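Local atomic coordinates of putative host cell surface-exposed lipoprotein (Streptococcus phage TP-J34, PDB entry 4EQQ), a protein that probably blocks superinfection of its host by other phages, as a surface-exposed lipoprotein that targets the phage tape measure protein; its ectodomain is the part described here. Residues Val11-Glu14 with Tyr15-Ala18; Thr17-Ser20 with Lys21-Tyr25; Arg37-Val41 with Ser42-Tyr46. All coordinates share one frame; numbering follows the deposited sequence.

Interaction 1: residues Val11-Glu14 with Tyr15-Ala18; sequences VPKE and YRTA
Tyr15 lies against Val11 and Pro12 at the start of helix 13-28, and its side chain can be followed outward atom by atom. CB passes 3.5 Å from Val11 CG1. At the root of the ring CG comes under the proline, and CD2 meets Val11 CG2 at 3.4 Å. Farther out, CE1 is 3.9 Å from Pro12 CG, and CZ, near the tip, still has Pro12 CD at 4.1 Å. The ring centroid itself has Pro12 CD 3.7 Å away, only 9° from the ring normal, a CH-pi contact over one face. This placement follows from chi1 of -76°, which sets CG opposite the carbonyl carbon and swings the ring back toward the residues preceding the helix.

Pro12 is the N-cap residue. Its carbonyl oxygen takes weak bonds from Tyr15 N and Arg16 N, whereas Thr17 N to Lys13 O, at 2.9 Å, is the first regular helical bond. Arg16, bent at chi3, folds back over this start: NH2 stands 2.8 Å from Val11 O, and it also has a weak bond to Phe8 O. Tyr53 of helix 48-57 meets the Tyr15 ring, and Ser47 N, just before that helix, binds Glu14 OE1.

The chemistry implies a helix start in which apolar contacts of Val11 and Pro12 with Tyr15 accompany the backbone bonds, with proline carbons on the aromatic face.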
# COMPACT_ATOMS: atom_id res chain seq x y z
N VAL A 11 9.07 -10.42 -27.22
CA VAL A 11 9.49 -10.50 -25.84
C VAL A 11 9.11 -11.87 -25.25
O VAL A 11 8.12 -12.45 -25.70
CB VAL A 11 8.91 -9.26 -25.13
CG1 VAL A 11 7.75 -9.55 -24.19
CG2 VAL A 11 10.00 -8.43 -24.50
N PRO A 12 9.88 -12.45 -24.30
CA PRO A 12 9.49 -13.75 -23.75
C PRO A 12 8.13 -13.68 -23.08
O PRO A 12 7.72 -12.60 -22.64
CB PRO A 12 10.59 -14.04 -22.72
CG PRO A 12 11.74 -13.22 -23.16
CD PRO A 12 11.12 -11.96 -23.67
N LYS A 13 7.43 -14.82 -23.00
CA LYS A 13 6.13 -14.94 -22.36
C LYS A 13 6.18 -14.38 -20.91
O LYS A 13 5.29 -13.63 -20.50
CB LYS A 13 5.67 -16.40 -22.39
CG LYS A 13 4.49 -16.76 -21.49
CD LYS A 13 3.16 -16.19 -21.95
CE LYS A 13 1.96 -16.91 -21.38
NZ LYS A 13 2.24 -17.62 -20.10
N GLU A 14 7.25 -14.71 -20.19
CA GLU A 14 7.53 -14.25 -18.83
C GLU A 14 7.44 -12.73 -18.70
O GLU A 14 6.92 -12.26 -17.69
CB GLU A 14 8.94 -14.72 -18.41
CG GLU A 14 9.33 -14.36 -16.98
CD GLU A 14 10.81 -14.42 -16.65
OE1 GLU A 14 11.16 -14.16 -15.47
OE2 GLU A 14 11.62 -14.72 -17.55
N TYR A 15 7.94 -11.97 -19.70
CA TYR A 15 7.90 -10.51 -19.66
C TYR A 15 6.44 -10.02 -19.77
O TYR A 15 6.07 -9.05 -19.11
CB TYR A 15 8.74 -9.90 -20.80
CG TYR A 15 10.25 -9.93 -20.66
CD1 TYR A 15 10.90 -11.00 -20.06
CD2 TYR A 15 11.03 -8.96 -21.28
CE1 TYR A 15 12.29 -11.07 -20.00
CE2 TYR A 15 12.43 -9.02 -21.22
CZ TYR A 15 13.05 -10.06 -20.56
OH TYR A 15 14.43 -10.12 -20.52
N ARG A 16 5.63 -10.70 -20.61
CA ARG A 16 4.21 -10.35 -20.81
C ARG A 16 3.42 -10.67 -19.55
O ARG A 16 2.56 -9.89 -19.15
CB ARG A 16 3.62 -11.07 -22.05
CG ARG A 16 4.25 -10.61 -23.36
CD ARG A 16 3.46 -11.04 -24.59
NE ARG A 16 3.56 -12.48 -24.79
CZ ARG A 16 4.49 -13.07 -25.54
NH1 ARG A 16 4.54 -14.39 -25.63
NH2 ARG A 16 5.39 -12.33 -26.19
N THR A 17 3.74 -11.79 -18.89
CA THR A 17 3.10 -12.16 -17.62
C THR A 17 3.51 -11.15 -16.53
O THR A 17 2.68 -10.77 -15.70
CB THR A 17 3.40 -13.65 -17.30
OG1 THR A 17 3.00 -14.42 -18.42
CG2 THR A 17 2.61 -14.17 -16.11
N ALA A 18 4.80 -10.72 -16.53
CA ALA A 18 5.28 -9.72 -15.57
C ALA A 18 4.55 -8.39 -15.76
O ALA A 18 4.20 -7.75 -14.77
CB ALA A 18 6.79 -9.54 -15.69

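Interaction 2: residues Thr17-Ser20 with Lys21-Tyr25; sequences TAVS and KAKQY
Thr17-Ser20 and Lys21-Tyr25 are consecutive turns of helix 13-28, joined by an unbroken ladder of backbone bonds, each reaching four residues ahead. Lys21 N binds Thr17 O at 3.0 Å, Ala22 N binds Ala18 O at 2.8 Å, Lys23 N binds Val19 O at 3.0 Å and Gln24 N binds Ser20 O at 3.2 Å. The N-H groups point well at their acceptors, from 152° for the last bond to 161° for Lys23, evidence of a regular alpha helix without a kink.

Among the side chains, Val19 and Lys23 form the pair that meets across the turn. They lie alongside each other and point the same way, with Val19 CG1 3.9 Å from Lys23 CE. The lysine begins its run close to the backbone, where CG passes 3.4 Å from Val19 O, and stays extended as far as CE. A bend at chi4, -73°, then turns the ammonium group aside, and NZ is hydrogen-bonded to Ser58 O, beyond the end of helix 48-57. The aliphatic stem thus packs on valine while the ammonium end finds a hydrogen-bond acceptor in the carbonyl of Ser58. Ala22 CB sits 3.4 Å from Ala18 O, a close approach that follows from the helical geometry.

Ala18 and Val19 also touch Ala54 and Tyr53 of helix 48-57, while Ala22 reaches Leu36 of helix 33-42. Small buried residues on one side and polar ones such as Ser20 and Gln24 at the surface make an amphipathic helix, here packed within the protein's helix-turn-helix fold.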
# COMPACT_ATOMS: atom_id res chain seq x y z
N THR A 17 3.74 -11.79 -18.89
CA THR A 17 3.10 -12.16 -17.62
C THR A 17 3.51 -11.15 -16.53
O THR A 17 2.68 -10.77 -15.70
CB THR A 17 3.40 -13.65 -17.30
OG1 THR A 17 3.00 -14.42 -18.42
CG2 THR A 17 2.61 -14.17 -16.11
N ALA A 18 4.80 -10.72 -16.53
CA ALA A 18 5.28 -9.72 -15.57
C ALA A 18 4.55 -8.39 -15.76
O ALA A 18 4.20 -7.75 -14.77
CB ALA A 18 6.79 -9.54 -15.69
N VAL A 19 4.27 -7.98 -17.03
CA VAL A 19 3.53 -6.75 -17.36
C VAL A 19 2.10 -6.83 -16.77
O VAL A 19 1.62 -5.87 -16.16
CB VAL A 19 3.52 -6.48 -18.90
CG1 VAL A 19 2.38 -5.53 -19.29
CG2 VAL A 19 4.88 -5.93 -19.36
N SER A 20 1.45 -7.98 -16.94
CA SER A 20 0.10 -8.24 -16.41
C SER A 20 0.11 -8.10 -14.87
O SER A 20 -0.76 -7.45 -14.29
CB SER A 20 -0.35 -9.64 -16.82
OG SER A 20 -1.62 -9.90 -16.27
N LYS A 21 1.12 -8.70 -14.22
CA LYS A 21 1.28 -8.64 -12.77
C LYS A 21 1.58 -7.20 -12.31
O LYS A 21 0.99 -6.74 -11.33
CB LYS A 21 2.38 -9.63 -12.33
CG LYS A 21 2.55 -9.79 -10.82
CD LYS A 21 1.25 -10.15 -10.05
CE LYS A 21 0.76 -11.56 -10.27
NZ LYS A 21 -0.28 -11.94 -9.29
N ALA A 22 2.46 -6.46 -13.04
CA ALA A 22 2.80 -5.07 -12.72
C ALA A 22 1.54 -4.18 -12.73
O ALA A 22 1.37 -3.36 -11.82
CB ALA A 22 3.83 -4.54 -13.72
N LYS A 23 0.66 -4.36 -13.74
CA LYS A 23 -0.61 -3.64 -13.87
C LYS A 23 -1.53 -3.90 -12.68
O LYS A 23 -2.19 -3.00 -12.21
CB LYS A 23 -1.32 -4.05 -15.16
CG LYS A 23 -0.71 -3.47 -16.41
CD LYS A 23 -1.38 -4.02 -17.67
CE LYS A 23 -0.82 -3.40 -18.93
NZ LYS A 23 -1.27 -2.00 -19.08
N GLN A 24 -1.56 -5.15 -12.21
CA GLN A 24 -2.35 -5.58 -11.04
C GLN A 24 -1.85 -4.84 -9.79
O GLN A 24 -2.64 -4.22 -9.08
CB GLN A 24 -2.18 -7.09 -10.87
CG GLN A 24 -3.35 -7.82 -10.33
CD GLN A 24 -3.15 -9.30 -10.60
OE1 GLN A 24 -3.31 -9.78 -11.73
NE2 GLN A 24 -2.69 -10.03 -9.60
N TYR A 25 -0.54 -4.86 -9.55
CA TYR A 25 0.06 -4.15 -8.42
C TYR A 25 -0.21 -2.66 -8.44
O TYR A 25 -0.59 -2.11 -7.42
CB TYR A 25 1.58 -4.39 -8.36
CG TYR A 25 1.96 -5.75 -7.84
CD1 TYR A 25 1.50 -6.21 -6.61
CD2 TYR A 25 2.87 -6.55 -8.53
CE1 TYR A 25 1.87 -7.46 -6.11
CE2 TYR A 25 3.29 -7.77 -8.03
CZ TYR A 25 2.78 -8.23 -6.82
OH TYR A 25 3.19 -9.43 -6.33

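Interaction 3: residues Arg37-Val41 with Ser42-Tyr46; sequences RSQLV and SFDKY
Gln39 and Phe43 lie side by side and point the same way, Gln39 NE2 coming 3.3 Å from Phe43 CB, with the amide and ring planes 27° apart. Next to this pair the side chains of Leu40 and Tyr46 meet at an angle, with Leu40 CD2 4.1 Å from Tyr46 CD2, while Leu40 O sits near the plane of the tyrosine ring, at its edge.

Behind these contacts the backbone marks where helix 33-42 finishes. Ser42 N binds Ser38 O at 2.8 Å and Phe43 N binds Gln39 O at 2.9 Å, in normal helical steps; Asp44 N adds a weak bond to that same Gln39 oxygen. Lys45 then takes a positive phi, 67°, reversing the chain so that Tyr46 N reaches six residues back to Leu40 O at 3.0 Å. Lys45 NZ closes the turn on Ser42 O, 2.8 Å away.

Tyr25 OH of helix 13-28 positions the outer groups, hydrogen-bonding both Gln39 NE2 and Asp44 OD2 and thereby fixing the amide. Ser38 OG and Ser42 OG bond instead to Asp75 of the second subunit. The helix end is therefore placed between three neighbours: helix 13-28, which also touches Tyr46; helix 48-57, whose Ser51 meets Leu40 and Val41; and the other subunit.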
# COMPACT_ATOMS: atom_id res chain seq x y z
N ARG A 37 9.65 -2.79 -9.02
CA ARG A 37 10.79 -3.53 -9.57
C ARG A 37 11.24 -4.61 -8.59
O ARG A 37 11.49 -5.76 -8.99
CB ARG A 37 11.95 -2.56 -9.86
CG ARG A 37 13.06 -3.16 -10.72
CD ARG A 37 14.37 -2.37 -10.62
NE ARG A 37 14.22 -0.97 -11.02
CZ ARG A 37 14.16 -0.54 -12.28
NH1 ARG A 37 14.24 -1.40 -13.28
NH2 ARG A 37 13.99 0.74 -12.54
N SER A 38 11.36 -4.22 -7.31
CA SER A 38 11.76 -5.08 -6.20
C SER A 38 10.66 -6.14 -5.92
O SER A 38 10.97 -7.31 -5.78
CB SER A 38 12.04 -4.24 -4.96
OG SER A 38 12.31 -5.07 -3.84
N GLN A 39 9.37 -5.73 -5.92
CA GLN A 39 8.24 -6.64 -5.70
C GLN A 39 8.23 -7.81 -6.71
O GLN A 39 8.07 -8.97 -6.31
CB GLN A 39 6.91 -5.87 -5.77
CG GLN A 39 5.67 -6.75 -5.58
CD GLN A 39 5.45 -7.20 -4.16
OE1 GLN A 39 5.94 -6.61 -3.20
NE2 GLN A 39 4.66 -8.26 -3.97
N LEU A 40 8.36 -7.50 -8.02
CA LEU A 40 8.33 -8.51 -9.08
C LEU A 40 9.43 -9.56 -8.94
O LEU A 40 9.21 -10.73 -9.25
CB LEU A 40 8.34 -7.88 -10.48
CG LEU A 40 7.11 -7.04 -10.87
CD1 LEU A 40 7.40 -6.17 -12.08
CD2 LEU A 40 5.84 -7.92 -11.12
N VAL A 41 10.61 -9.14 -8.48
CA VAL A 41 11.74 -10.05 -8.26
C VAL A 41 11.58 -10.79 -6.91
O VAL A 41 11.61 -12.01 -6.88
CB VAL A 41 13.10 -9.29 -8.33
CG1 VAL A 41 14.27 -10.17 -7.89
CG2 VAL A 41 13.35 -8.75 -9.74
N SER A 42 11.39 -10.05 -5.82
CA SER A 42 11.34 -10.59 -4.46
C SER A 42 10.12 -11.48 -4.17
O SER A 42 10.27 -12.52 -3.52
CB SER A 42 11.47 -9.46 -3.44
OG SER A 42 11.63 -9.96 -2.13
N PHE A 43 8.94 -11.08 -4.60
CA PHE A 43 7.74 -11.88 -4.34
C PHE A 43 7.40 -12.84 -5.47
O PHE A 43 7.23 -14.03 -5.23
CB PHE A 43 6.53 -10.99 -4.01
CG PHE A 43 5.30 -11.78 -3.61
CD1 PHE A 43 5.17 -12.30 -2.32
CD2 PHE A 43 4.29 -12.05 -4.53
CE1 PHE A 43 4.05 -13.06 -1.97
CE2 PHE A 43 3.18 -12.81 -4.18
CZ PHE A 43 3.05 -13.30 -2.90
N ASP A 44 7.22 -12.32 -6.69
CA ASP A 44 6.79 -13.11 -7.85
C ASP A 44 7.89 -13.95 -8.47
O ASP A 44 7.60 -14.82 -9.28
CB ASP A 44 6.12 -12.21 -8.88
CG ASP A 44 4.93 -11.49 -8.31
OD1 ASP A 44 3.84 -12.08 -8.28
OD2 ASP A 44 5.12 -10.39 -7.76
N LYS A 45 9.15 -13.67 -8.11
CA LYS A 45 10.32 -14.41 -8.57
C LYS A 45 10.60 -14.27 -10.07
O LYS A 45 11.14 -15.18 -10.69
CB LYS A 45 10.34 -15.90 -8.07
CG LYS A 45 10.05 -16.09 -6.57
CD LYS A 45 11.11 -15.44 -5.70
CE LYS A 45 10.86 -15.69 -4.23
NZ LYS A 45 11.80 -14.91 -3.36
N TYR A 46 10.26 -13.11 -10.65
CA TYR A 46 10.63 -12.81 -12.04
C TYR A 46 12.13 -12.53 -12.05
O TYR A 46 12.69 -12.13 -11.02
CB TYR A 46 9.87 -11.58 -12.56
CG TYR A 46 8.46 -11.94 -12.97
CD1 TYR A 46 8.22 -12.68 -14.13
CD2 TYR A 46 7.37 -11.61 -12.17
CE1 TYR A 46 6.94 -13.06 -14.49
CE2 TYR A 46 6.08 -11.97 -12.53
CZ TYR A 46 5.87 -12.71 -13.68
OH TYR A 46 4.61 -13.08 -14.05

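In the fold
Interactions 1 and 2 are successive parts of helix 13-28 and share Thr17 and Ala18, whereas interaction 3 ends the following helix, 33-42. All three are partly buried, but interaction 1 lies farthest out, about 19 Å from the chain centre to its own, against about 11 Å for interaction 2 and 13 Å for interaction 3. Their chemistry differs with their position on the helices: proline-aromatic contact at a helix start, regular backbone bonding in mid-helix, and a reversing turn with polar subunit contacts at a helix end. Helix 13-28 meets the loop after helix 33-42, among other places, where Tyr46 OH packs 3.1 Å from Thr17 CG2, and Tyr25 joins interactions 2 and 3.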